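Local atomic coordinates of DNA-binding protein Sso10a-2 (Sulfolobus solfataricus, PDB entry 4HW0), a protein that binds DNA, probably through its winged-helix domain, pairs through a long antiparallel coiled coil, and probably takes part in compacting and organising the archaeal chromatin. Residues I67-K70 with G71-L74; E80-K83 with I84-N87. All coordinates share one frame; numbering follows the deposited sequence.

Interaction 1 of 2, residues I67-K70 with G71-L74; sequences ITEK and GKLL
Gly71 sits against two residues at once, Thr68 on its nitrogen and Ile67 on its carbonyl. Its N-H points to Thr68 OG1 at 3.0 Å, an N-cap bond at the start of the helix; OG1 gets there by standing between the backbone N and the carbonyl carbon of its own residue (chi1 66°), and it also bonds to Gly52 O. Ile67 lies close to the first turn, CG1 as well as CD1 against the Gly71 carbonyl carbon, with CD1 3.6 Å from Gly71 C. Cut back to an alanine, Ile67 would lose CG1, CG2 and CD1, which is likely to open a gap beside the Gly71 carbonyl and uncover the Lys72 methylenes. This is the junction where the strand 62-67 of the winged-helix domain passes by way of the N-cap residue Thr68 into the long helix 69-98. Lys72 N closes the first turn on Thr68 O at 2.9 Å. Its extended chain then runs back obliquely past Ile67, with CE 3.9 Å from Ile67 CG2, and a water links its NZ (2.8 Å) to Glu69 OE1, the two charged groups not touching directly. Leu73 N donates to Glu69 O, with Leu73 CD1 also 3.6 Å from Glu69 O. Leu74 N bonds to Lys70 O at 2.9 Å, while the extended Lys70 side chain leads off to Val51 O.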
ATOM      1  N   ILE A  67     -22.492  -8.915  15.421  1.00 28.32           N
ATOM      2  CA  ILE A  67     -22.062  -8.076  14.313  1.00 27.62           C
ATOM      3  C   ILE A  67     -23.306  -7.493  13.697  1.00 29.66           C
ATOM      4  O   ILE A  67     -24.334  -8.170  13.622  1.00 27.09           O
ATOM      5  CB  ILE A  67     -21.231  -8.828  13.276  1.00 28.43           C
ATOM      6  CG1 ILE A  67     -20.469  -7.850  12.344  1.00 26.81           C
ATOM      7  CG2 ILE A  67     -22.048  -9.866  12.516  1.00 29.64           C
ATOM      8  CD1 ILE A  67     -19.373  -8.567  11.522  1.00 26.53           C
ATOM      9  N   THR A  68     -23.191  -6.242  13.282  1.00 28.38           N
ATOM     10  CA  THR A  68     -24.279  -5.544  12.631  1.00 29.26           C
ATOM     11  C   THR A  68     -24.047  -5.538  11.125  1.00 30.15           C
ATOM     12  O   THR A  68     -22.987  -5.921  10.619  1.00 27.80           O
ATOM     13  CB  THR A  68     -24.336  -4.105  13.083  1.00 28.57           C
ATOM     14  OG1 THR A  68     -23.177  -3.409  12.636  1.00 27.53           O
ATOM     15  CG2 THR A  68     -24.385  -4.019  14.619  1.00 28.82           C
ATOM     16  N   GLU A  69     -25.055  -5.079  10.401  1.00 30.91           N
ATOM     17  CA  GLU A  69     -24.902  -4.931   8.968  1.00 33.83           C
ATOM     18  C   GLU A  69     -23.721  -4.022   8.654  1.00 31.46           C
ATOM     19  O   GLU A  69     -22.900  -4.302   7.774  1.00 32.14           O
ATOM     20  CB  GLU A  69     -26.230  -4.422   8.413  1.00 38.68           C
ATOM     21  CG  GLU A  69     -26.181  -3.848   7.033  1.00 42.60           C
ATOM     22  CD  GLU A  69     -26.360  -4.891   5.961  1.00 46.25           C
ATOM     23  OE1 GLU A  69     -25.915  -6.054   6.171  1.00 48.20           O
ATOM     24  OE2 GLU A  69     -26.965  -4.549   4.914  1.00 48.50           O
ATOM     25  N   LYS A  70     -23.598  -2.922   9.393  1.00 29.31           N
ATOM     26  CA  LYS A  70     -22.462  -2.006   9.184  1.00 27.76           C
ATOM     27  C   LYS A  70     -21.118  -2.696   9.464  1.00 25.68           C
ATOM     28  O   LYS A  70     -20.143  -2.530   8.773  1.00 24.16           O
ATOM     29  CB  LYS A  70     -22.634  -0.778  10.068  1.00 28.30           C
ATOM     30  CG  LYS A  70     -21.574   0.265   9.857  1.00 28.68           C
ATOM     31  CD  LYS A  70     -21.815   1.535  10.715  1.00 28.57           C
ATOM     32  CE  LYS A  70     -20.682   2.465  10.443  1.00 28.24           C
ATOM     33  NZ  LYS A  70     -20.635   3.544  11.465  1.00 28.55           N
ATOM     34  N   GLY A  71     -21.126  -3.509  10.490  1.00 25.79           N
ATOM     35  CA  GLY A  71     -19.945  -4.359  10.879  1.00 25.39           C
ATOM     36  C   GLY A  71     -19.545  -5.365   9.838  1.00 25.36           C
ATOM     37  O   GLY A  71     -18.377  -5.599   9.611  1.00 25.08           O
ATOM     38  N   LYS A  72     -20.517  -5.961   9.159  1.00 27.00           N
ATOM     39  CA  LYS A  72     -20.224  -6.886   8.082  1.00 27.80           C
ATOM     40  C   LYS A  72     -19.526  -6.160   6.941  1.00 26.84           C
ATOM     41  O   LYS A  72     -18.640  -6.696   6.317  1.00 26.67           O
ATOM     42  CB  LYS A  72     -21.520  -7.560   7.543  1.00 31.31           C
ATOM     43  CG  LYS A  72     -22.094  -8.545   8.511  1.00 34.37           C
ATOM     44  CD  LYS A  72     -23.478  -8.983   8.102  1.00 39.34           C
ATOM     45  CE  LYS A  72     -24.093  -9.823   9.191  1.00 42.03           C
ATOM     46  NZ  LYS A  72     -25.473 -10.176   8.765  1.00 45.11           N
ATOM     47  N   LEU A  73     -19.981  -4.955   6.642  1.00 26.04           N
ATOM     48  CA  LEU A  73     -19.382  -4.125   5.623  1.00 27.09           C
ATOM     49  C   LEU A  73     -18.010  -3.685   6.006  1.00 25.53           C
ATOM     50  O   LEU A  73     -17.101  -3.715   5.189  1.00 25.98           O
ATOM     51  CB  LEU A  73     -20.191  -2.895   5.370  1.00 29.79           C
ATOM     52  CG  LEU A  73     -21.434  -3.231   4.558  1.00 33.56           C
ATOM     53  CD1 LEU A  73     -22.681  -2.376   4.782  1.00 37.25           C
ATOM     54  CD2 LEU A  73     -21.101  -3.231   3.077  1.00 36.35           C
ATOM     55  N   LEU A  74     -17.820  -3.354   7.272  1.00 24.02           N
ATOM     56  CA  LEU A  74     -16.483  -3.023   7.750  1.00 22.82           C
ATOM     57  C   LEU A  74     -15.526  -4.198   7.591  1.00 23.21           C
ATOM     58  O   LEU A  74     -14.413  -4.041   7.114  1.00 22.55           O
ATOM     59  CB  LEU A  74     -16.565  -2.550   9.192  1.00 22.47           C
ATOM     60  CG  LEU A  74     -15.249  -2.160   9.858  1.00 22.05           C
ATOM     61  CD1 LEU A  74     -14.536  -1.039   9.133  1.00 22.56           C
ATOM     62  CD2 LEU A  74     -15.493  -1.832  11.345  1.00 22.62           C
TER
HETATM   63  O   HOH W   1     -26.995  -7.880   8.333  1.00 47.31           O

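Interaction 2 of 2, residues E80-K83 with I84-N87; sequences EFIK and IREN
Arg85 folds back over the turn before it, where Phe81 and Ile82 receive it. Its CB rests 3.4 Å from Phe81 O, the same carbonyl that takes the Arg85 N-H in the helical bond. From there CG leaves anti to the backbone N (chi1 -175°) and CD comes to 4.0 Å from Phe81 CE1, an oblique approach to the ring. A bend at chi3 (63°) turns the guanidinium so that its plane stands 69° from that of the phenyl ring. NE gives its hydrogen to a water at 2.8 Å, which lies in the guanidinium plane at its edge; this water in turn donates to Ile82 O and Glu86 OE2, tying three residues of two successive turns together. NH1 also lies near Phe81 CE1, and Ile82 CG1 covers one face of the group close to NH2, whose charge is met by a salt bridge to Glu12 on helix 10-18.

Elsewhere on the helix, Ile84 CD1 lies against the OE2 side of the Glu80 carboxylate, 3.7 Å from Glu80 OE2, while Lys83 NZ bonds to Glu80 OE1 at 3.0 Å, meeting the syn lone pair of that oxygen. That salt bridge holds the bent Glu80 chain beside the isoleucine. A second water spans Lys83 O and Asn87 OD1, in parallel with the Asn87 N bond to the same carbonyl.

Ile84 meets its own copy in the second subunit, and Phe81 meets Leu88 there: hydrophobic side chains at the interface, flanked by charged and polar ones, as expected of a two-stranded antiparallel coiled coil.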
ATOM      1  N   GLU A  80     -10.634  -6.402   2.001  1.00 29.48           N
ATOM      2  CA  GLU A  80     -10.241  -5.888   0.697  1.00 30.38           C
ATOM      3  C   GLU A  80      -8.952  -5.060   0.816  1.00 28.38           C
ATOM      4  O   GLU A  80      -8.012  -5.242   0.027  1.00 27.38           O
ATOM      5  CB  GLU A  80     -11.430  -5.210   0.047  1.00 36.77           C
ATOM      6  CG  GLU A  80     -11.104  -4.630  -1.320  1.00 45.20           C
ATOM      7  CD  GLU A  80     -10.787  -5.685  -2.430  1.00 50.60           C
ATOM      8  OE1 GLU A  80     -10.809  -6.913  -2.150  1.00 51.54           O
ATOM      9  OE2 GLU A  80     -10.570  -5.253  -3.607  1.00 56.54           O
ATOM     10  N   PHE A  81      -8.846  -4.227   1.870  1.00 27.86           N
ATOM     11  CA  PHE A  81      -7.619  -3.452   2.155  1.00 27.72           C
ATOM     12  C   PHE A  81      -6.404  -4.363   2.332  1.00 28.46           C
ATOM     13  O   PHE A  81      -5.320  -4.141   1.767  1.00 27.89           O
ATOM     14  CB  PHE A  81      -7.823  -2.518   3.373  1.00 29.45           C
ATOM     15  CG  PHE A  81      -6.564  -1.894   3.871  1.00 29.87           C
ATOM     16  CD1 PHE A  81      -5.734  -2.583   4.774  1.00 30.82           C
ATOM     17  CD2 PHE A  81      -6.165  -0.678   3.423  1.00 30.56           C
ATOM     18  CE1 PHE A  81      -4.546  -2.021   5.199  1.00 31.92           C
ATOM     19  CE2 PHE A  81      -4.990  -0.104   3.862  1.00 33.00           C
ATOM     20  CZ  PHE A  81      -4.156  -0.790   4.738  1.00 33.40           C
ATOM     21  N   ILE A  82      -6.599  -5.407   3.108  1.00 26.26           N
ATOM     22  CA  ILE A  82      -5.500  -6.324   3.401  1.00 28.57           C
ATOM     23  C   ILE A  82      -4.977  -7.039   2.170  1.00 28.86           C
ATOM     24  O   ILE A  82      -3.775  -7.128   1.927  1.00 28.42           O
ATOM     25  CB  ILE A  82      -5.955  -7.317   4.487  1.00 29.05           C
ATOM     26  CG1 ILE A  82      -6.036  -6.591   5.819  1.00 29.33           C
ATOM     27  CG2 ILE A  82      -5.016  -8.521   4.575  1.00 31.44           C
ATOM     28  CD1 ILE A  82      -6.785  -7.403   6.851  1.00 30.70           C
ATOM     29  N   LYS A  83      -5.892  -7.499   1.358  1.00 30.12           N
ATOM     30  CA  LYS A  83      -5.563  -8.177   0.152  1.00 33.07           C
ATOM     31  C   LYS A  83      -4.822  -7.231  -0.829  1.00 31.99           C
ATOM     32  O   LYS A  83      -3.812  -7.592  -1.388  1.00 28.57           O
ATOM     33  CB  LYS A  83      -6.851  -8.737  -0.460  1.00 37.86           C
ATOM     34  CG  LYS A  83      -6.785  -9.117  -1.922  1.00 49.62           C
ATOM     35  CD  LYS A  83      -8.165  -9.426  -2.487  1.00 59.22           C
ATOM     36  CE  LYS A  83      -8.333  -8.926  -3.909  1.00 66.77           C
ATOM     37  NZ  LYS A  83      -9.787  -8.835  -4.268  1.00 70.95           N
ATOM     38  N   ILE A  84      -5.295  -6.014  -1.008  1.00 28.82           N
ATOM     39  CA  ILE A  84      -4.560  -5.066  -1.865  1.00 29.19           C
ATOM     40  C   ILE A  84      -3.180  -4.734  -1.303  1.00 30.17           C
ATOM     41  O   ILE A  84      -2.209  -4.569  -2.041  1.00 31.15           O
ATOM     42  CB  ILE A  84      -5.374  -3.749  -2.053  1.00 29.21           C
ATOM     43  CG1 ILE A  84      -6.679  -4.069  -2.813  1.00 29.57           C
ATOM     44  CG2 ILE A  84      -4.580  -2.743  -2.857  1.00 29.67           C
ATOM     45  CD1 ILE A  84      -7.752  -2.998  -2.755  1.00 30.02           C
ATOM     46  N   ARG A  85      -3.082  -4.617   0.017  1.00 30.67           N
ATOM     47  CA  ARG A  85      -1.812  -4.311   0.638  1.00 32.57           C
ATOM     48  C   ARG A  85      -0.804  -5.412   0.347  1.00 34.04           C
ATOM     49  O   ARG A  85       0.391  -5.132   0.135  1.00 33.11           O
ATOM     50  CB  ARG A  85      -1.965  -4.113   2.141  1.00 35.63           C
ATOM     51  CG  ARG A  85      -0.699  -3.670   2.865  1.00 38.98           C
ATOM     52  CD  ARG A  85      -0.924  -3.560   4.364  1.00 38.87           C
ATOM     53  NE  ARG A  85      -1.251  -4.883   4.910  1.00 44.12           N
ATOM     54  CZ  ARG A  85      -1.586  -5.118   6.171  1.00 42.01           C
ATOM     55  NH1 ARG A  85      -1.628  -4.116   7.058  1.00 38.93           N
ATOM     56  NH2 ARG A  85      -1.867  -6.358   6.533  1.00 42.11           N
ATOM     57  N   GLU A  86      -1.267  -6.654   0.359  1.00 34.31           N
ATOM     58  CA  GLU A  86      -0.401  -7.766   0.017  1.00 37.10           C
ATOM     59  C   GLU A  86       0.086  -7.637  -1.406  1.00 34.55           C
ATOM     60  O   GLU A  86       1.231  -7.942  -1.691  1.00 33.94           O
ATOM     61  CB  GLU A  86      -1.137  -9.154   0.161  1.00 45.10           C
ATOM     62  CG  GLU A  86      -1.184  -9.656   1.616  1.00 54.40           C
ATOM     63  CD  GLU A  86       0.234  -9.674   2.282  1.00 65.79           C
ATOM     64  OE1 GLU A  86       1.120 -10.338   1.687  1.00 69.35           O
ATOM     65  OE2 GLU A  86       0.511  -8.994   3.338  1.00 63.22           O
ATOM     66  N   ASN A  87      -0.810  -7.304  -2.321  1.00 32.61           N
ATOM     67  CA  ASN A  87      -0.446  -7.117  -3.728  1.00 32.96           C
ATOM     68  C   ASN A  87       0.574  -5.993  -3.909  1.00 30.92           C
ATOM     69  O   ASN A  87       1.445  -6.110  -4.717  1.00 30.87           O
ATOM     70  CB  ASN A  87      -1.654  -6.812  -4.580  1.00 36.37           C
ATOM     71  CG  ASN A  87      -2.590  -7.994  -4.686  1.00 42.39           C
ATOM     72  OD1 ASN A  87      -2.198  -9.137  -4.433  1.00 46.53           O
ATOM     73  ND2 ASN A  87      -3.839  -7.722  -5.020  1.00 43.18           N
TER
HETATM   74  O   HOH W   2      -1.556  -7.385   3.681  1.00 43.92           O
HETATM   75  O   HOH W   3      -3.672 -10.289  -2.096  1.00 50.33           O

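In the fold
Both interactions belong to helix 69-98, interaction 1 at its first turn and interaction 2 further along; their centres are 19 Å apart and their nearest atoms about 7 Å, without touching. Both touch helix 10-18, and interaction 1 also joins the strand 62-67 to the long helix. On helix 10-18, Leu18 meets Ile67 and Leu74, while Glu12 and Phe15 meet the later turns. The second subunit also faces both. Its Val95 and Leu98 lie against Lys70, Leu73 and Leu74, and its Ile84 and Leu88 against 81-87, numbers that fall as those of this chain rise, as an antiparallel pairing requires.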